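Local coordinates for protein malate dehydrogenase (Picrophilus torridus, PDB 4BGV) that probably catalyses the reversible, NAD-dependent oxidation of malate to oxaloacetate, a step of the tricarboxylic acid cycle, at residues R2-G14 / Y70-A83. Residues are numbered along the deposited sequence; the frame is centred on the assembly and turned at random. Where two conformers were deposited one is given.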
loop_
_atom_site.group_PDB
_atom_site.type_symbol
_atom_site.label_atom_id
_atom_site.label_comp_id
_atom_site.label_asym_id
_atom_site.label_seq_id
_atom_site.Cartn_x
_atom_site.Cartn_y
_atom_site.Cartn_z
ATOM N N ARG A 2 8.371 17.935 -1.844
ATOM C CA ARG A 2 7.413 17.261 -0.971
ATOM C C ARG A 2 6.727 18.294 -0.081
ATOM O O ARG A 2 7.291 19.346 0.217
ATOM C CB ARG A 2 8.110 16.237 -0.066
ATOM C CG ARG A 2 8.717 14.999 -0.754
ATOM C CD ARG A 2 9.669 14.281 0.217
ATOM N NE ARG A 2 10.885 13.834 -0.462
ATOM C CZ ARG A 2 12.066 13.738 0.122
ATOM N NH1 ARG A 2 12.208 14.067 1.404
ATOM N NH2 ARG A 2 13.108 13.318 -0.578
ATOM N N SER A 3 5.513 17.991 0.342
ATOM C CA SER A 3 4.850 18.812 1.342
ATOM C C SER A 3 5.486 18.556 2.691
ATOM O O SER A 3 6.134 17.527 2.903
ATOM C CB SER A 3 3.355 18.506 1.414
ATOM O OG SER A 3 2.688 19.003 0.262
ATOM N N LYS A 4 5.281 19.502 3.595
ATOM C CA LYS A 4 5.868 19.455 4.918
ATOM C C LYS A 4 4.751 19.522 5.948
ATOM O O LYS A 4 3.852 20.368 5.859
ATOM C CB LYS A 4 6.823 20.633 5.088
ATOM C CG LYS A 4 7.367 20.809 6.499
ATOM C CD LYS A 4 8.408 21.924 6.488
ATOM C CE LYS A 4 9.100 22.089 7.831
ATOM N NZ LYS A 4 10.083 23.233 7.759
ATOM N N ILE A 5 4.790 18.615 6.907
ATOM C CA ILE A 5 3.813 18.608 7.986
ATOM C C ILE A 5 4.577 18.749 9.295
ATOM O O ILE A 5 5.552 18.023 9.527
ATOM C CB ILE A 5 2.995 17.297 7.998
ATOM C CG1 ILE A 5 2.289 17.085 6.652
ATOM C CG2 ILE A 5 1.984 17.276 9.148
ATOM C CD1 ILE A 5 3.003 16.067 5.740
ATOM N N SER A 6 4.151 19.688 10.131
ATOM C CA SER A 6 4.698 19.816 11.467
ATOM C C SER A 6 3.700 19.213 12.439
ATOM O O SER A 6 2.502 19.453 12.313
ATOM C CB SER A 6 4.947 21.286 11.827
ATOM O OG SER A 6 6.038 21.814 11.084
ATOM N N VAL A 7 4.206 18.436 13.393
ATOM C CA VAL A 7 3.398 17.871 14.470
ATOM C C VAL A 7 3.877 18.420 15.813
ATOM O O VAL A 7 5.013 18.172 16.235
ATOM C CB VAL A 7 3.486 16.328 14.461
ATOM C CG1 VAL A 7 2.715 15.719 15.614
ATOM C CG2 VAL A 7 2.988 15.774 13.115
ATOM N N ILE A 8 3.013 19.188 16.471
ATOM C CA ILE A 8 3.342 19.769 17.765
ATOM C C ILE A 8 2.867 18.797 18.847
ATOM O O ILE A 8 1.669 18.518 18.966
ATOM C CB ILE A 8 2.702 21.163 17.922
ATOM C CG1 ILE A 8 3.176 22.102 16.809
ATOM C CG2 ILE A 8 3.024 21.760 19.297
ATOM C CD1 ILE A 8 2.579 23.517 16.911
ATOM N N GLY A 9 3.817 18.258 19.605
ATOM C CA GLY A 9 3.542 17.230 20.600
ATOM C C GLY A 9 4.127 15.909 20.127
ATOM O O GLY A 9 3.781 15.421 19.047
ATOM N N ALA A 10 5.031 15.342 20.919
ATOM C CA ALA A 10 5.683 14.086 20.557
ATOM C C ALA A 10 5.345 12.945 21.517
ATOM O O ALA A 10 6.078 11.967 21.605
ATOM C CB ALA A 10 7.199 14.282 20.453
ATOM N N GLY A 11 4.222 13.069 22.221
ATOM C CA GLY A 11 3.717 11.988 23.050
ATOM C C GLY A 11 3.087 10.920 22.168
ATOM O O GLY A 11 3.293 10.911 20.956
ATOM N N ALA A 12 2.305 10.027 22.766
ATOM C CA ALA A 12 1.745 8.894 22.021
ATOM C C ALA A 12 0.948 9.336 20.793
ATOM O O ALA A 12 1.103 8.784 19.716
ATOM C CB ALA A 12 0.858 8.029 22.945
ATOM N N VAL A 13 0.085 10.329 20.950
ATOM C CA VAL A 13 -0.735 10.719 19.798
ATOM C C VAL A 13 0.105 11.371 18.704
ATOM O O VAL A 13 0.026 10.980 17.550
ATOM C CB VAL A 13 -1.943 11.610 20.201
ATOM C CG1 VAL A 13 -2.677 12.125 18.953
ATOM C CG2 VAL A 13 -2.905 10.801 21.060
ATOM N N GLY A 14 0.922 12.356 19.066
ATOM C CA GLY A 14 1.699 13.073 18.062
ATOM C C GLY A 14 2.670 12.164 17.330
ATOM O O GLY A 14 2.797 12.219 16.092
ATOM N N TYR A 70 10.552 26.765 17.127
ATOM C CA TYR A 70 9.349 26.710 16.290
ATOM C C TYR A 70 9.594 27.319 14.909
ATOM O O TYR A 70 8.788 27.143 14.004
ATOM C CB TYR A 70 8.177 27.427 16.960
ATOM C CG TYR A 70 7.413 26.600 17.968
ATOM C CD1 TYR A 70 6.743 25.445 17.581
ATOM C CD2 TYR A 70 7.329 26.993 19.297
ATOM C CE1 TYR A 70 6.022 24.701 18.493
ATOM C CE2 TYR A 70 6.601 26.257 20.215
ATOM C CZ TYR A 70 5.953 25.115 19.809
ATOM O OH TYR A 70 5.234 24.375 20.716
ATOM N N ALA A 71 10.704 28.041 14.751
ATOM C CA ALA A 71 11.094 28.558 13.434
ATOM C C ALA A 71 11.197 27.442 12.387
ATOM O O ALA A 71 10.975 27.676 11.197
ATOM C CB ALA A 71 12.415 29.349 13.528
ATOM N N GLU A 72 11.515 26.229 12.844
ATOM C CA GLU A 72 11.588 25.056 11.981
ATOM C C GLU A 72 10.252 24.626 11.350
ATOM O O GLU A 72 10.234 23.777 10.462
ATOM C CB GLU A 72 12.239 23.873 12.726
ATOM C CG GLU A 72 13.693 24.123 13.139
ATOM C CD GLU A 72 14.643 24.108 11.958
ATOM O OE1 GLU A 72 14.184 23.825 10.830
ATOM O OE2 GLU A 72 15.852 24.372 12.155
ATOM N N MET A 73 9.142 25.219 11.777
ATOM C CA MET A 73 7.845 24.944 11.150
ATOM C C MET A 73 7.670 25.680 9.829
ATOM O O MET A 73 6.747 25.380 9.088
ATOM C CB MET A 73 6.678 25.325 12.079
ATOM C CG MET A 73 6.615 24.522 13.372
ATOM S SD MET A 73 5.029 24.771 14.200
ATOM C CE MET A 73 5.024 26.536 14.486
ATOM N N LYS A 74 8.548 26.645 9.542
ATOM C CA LYS A 74 8.424 27.455 8.331
ATOM C C LYS A 74 8.143 26.609 7.092
ATOM O O LYS A 74 8.813 25.602 6.841
ATOM C CB LYS A 74 9.674 28.312 8.116
ATOM C CG LYS A 74 10.968 27.518 8.017
ATOM C CD LYS A 74 12.170 28.437 7.837
ATOM C CE LYS A 74 13.469 27.655 7.822
ATOM N NZ LYS A 74 14.628 28.546 7.553
ATOM N N GLY A 75 7.133 27.017 6.328
ATOM C CA GLY A 75 6.785 26.342 5.092
ATOM C C GLY A 75 5.970 25.070 5.260
ATOM O O GLY A 75 5.823 24.305 4.312
ATOM N N SER A 76 5.440 24.836 6.460
ATOM C CA SER A 76 4.594 23.669 6.683
ATOM C C SER A 76 3.260 23.856 5.968
ATOM O O SER A 76 2.629 24.902 6.089
ATOM C CB SER A 76 4.333 23.463 8.186
ATOM O OG SER A 76 5.519 23.080 8.884
ATOM N N ASP A 77 2.825 22.852 5.216
ATOM C CA ASP A 77 1.513 22.924 4.591
ATOM C C ASP A 77 0.435 22.717 5.650
ATOM O O ASP A 77 -0.608 23.370 5.614
ATOM C CB ASP A 77 1.378 21.874 3.490
ATOM C CG ASP A 77 0.109 22.046 2.677
ATOM O OD1 ASP A 77 -0.210 23.194 2.296
ATOM O OD2 ASP A 77 -0.571 21.032 2.418
ATOM N N VAL A 78 0.700 21.802 6.584
ATOM C CA VAL A 78 -0.213 21.493 7.676
ATOM C C VAL A 78 0.563 21.426 8.978
ATOM O O VAL A 78 1.682 20.918 9.013
ATOM C CB VAL A 78 -0.951 20.150 7.446
ATOM C CG1 VAL A 78 -1.785 19.758 8.672
ATOM C CG2 VAL A 78 -1.829 20.250 6.196
ATOM N N ILE A 79 -0.024 21.984 10.034
ATOM C CA ILE A 79 0.481 21.807 11.389
ATOM C C ILE A 79 -0.581 21.071 12.205
ATOM O O ILE A 79 -1.746 21.468 12.222
ATOM C CB ILE A 79 0.752 23.167 12.050
ATOM C CG1 ILE A 79 1.801 23.929 11.238
ATOM C CG2 ILE A 79 1.196 22.999 13.523
ATOM C CD1 ILE A 79 2.047 25.354 11.731
ATOM N N VAL A 80 -0.171 19.997 12.866
ATOM C CA VAL A 80 -1.065 19.199 13.688
ATOM C C VAL A 80 -0.779 19.539 15.150
ATOM O O VAL A 80 0.347 19.359 15.626
ATOM C CB VAL A 80 -0.804 17.687 13.467
ATOM C CG1 VAL A 80 -1.786 16.858 14.280
ATOM C CG2 VAL A 80 -0.904 17.339 11.982
ATOM N N VAL A 81 -1.788 20.031 15.862
ATOM C CA VAL A 81 -1.599 20.420 17.256
ATOM C C VAL A 81 -2.071 19.320 18.212
ATOM O O VAL A 81 -3.274 19.087 18.356
ATOM C CB VAL A 81 -2.324 21.753 17.560
ATOM C CG1 VAL A 81 -2.105 22.187 19.023
ATOM C CG2 VAL A 81 -1.840 22.846 16.606
ATOM N N THR A 82 -1.126 18.644 18.868
ATOM C CA THR A 82 -1.472 17.591 19.822
ATOM C C THR A 82 -0.904 17.908 21.195
ATOM O O THR A 82 -0.835 17.042 22.052
ATOM C CB THR A 82 -0.914 16.211 19.415
ATOM O OG1 THR A 82 0.497 16.160 19.676
ATOM C CG2 THR A 82 -1.151 15.940 17.949
ATOM N N ALA A 83 -0.495 19.152 21.391
ATOM C CA ALA A 83 0.065 19.577 22.660
ATOM C C ALA A 83 -1.092 19.750 23.638
ATOM O O ALA A 83 -2.220 19.988 23.232
ATOM C CB ALA A 83 0.826 20.882 22.484
HETATM O O HOH W 1 5.031 22.501 2.579
HETATM O O HOH W 2 1.345 14.102 21.446
#
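I8 CD1 packs against I79 CG2, 3.7 Å away, and M73 SD, at 3.9 Å, its side chain crossing that of M73 at about a right angle, with the ring of Y70 close by; a branched, wholly apolar chain suits this buried pocket, which V107 of helix 93-114 also lines. Strands 4-8 and 78-81 run parallel in the middle of the Rossmann sheet, and I8 N donates to V80 O. On the other face I5 CG2 lies beside V80 CG2. S6 is small enough to fit against M73, and its OG donates to S76 OG (2.6 Å), which in turn donates to M73 O and so ties the turn to the strand.

The solvent side is looser, with exposed K74 and G75 and a water joining K4 N to G75 O. Here K4, extended from a CG anti to N (chi1 172°), brings NZ to the carbonyls of E72 and K74, both at 2.8 Å. With an alanine in its place the ammonium is gone, and the turn would probably be less firmly held to the strand.

At the nucleotide end, T82 N and OG1 both grip I8 O, while OG1 accepts from a water to which G14 N donates. This hydroxyl leaves no space for side chains at G9 and G14, consistent with the GxGxxG turn that binds NAD in relatives.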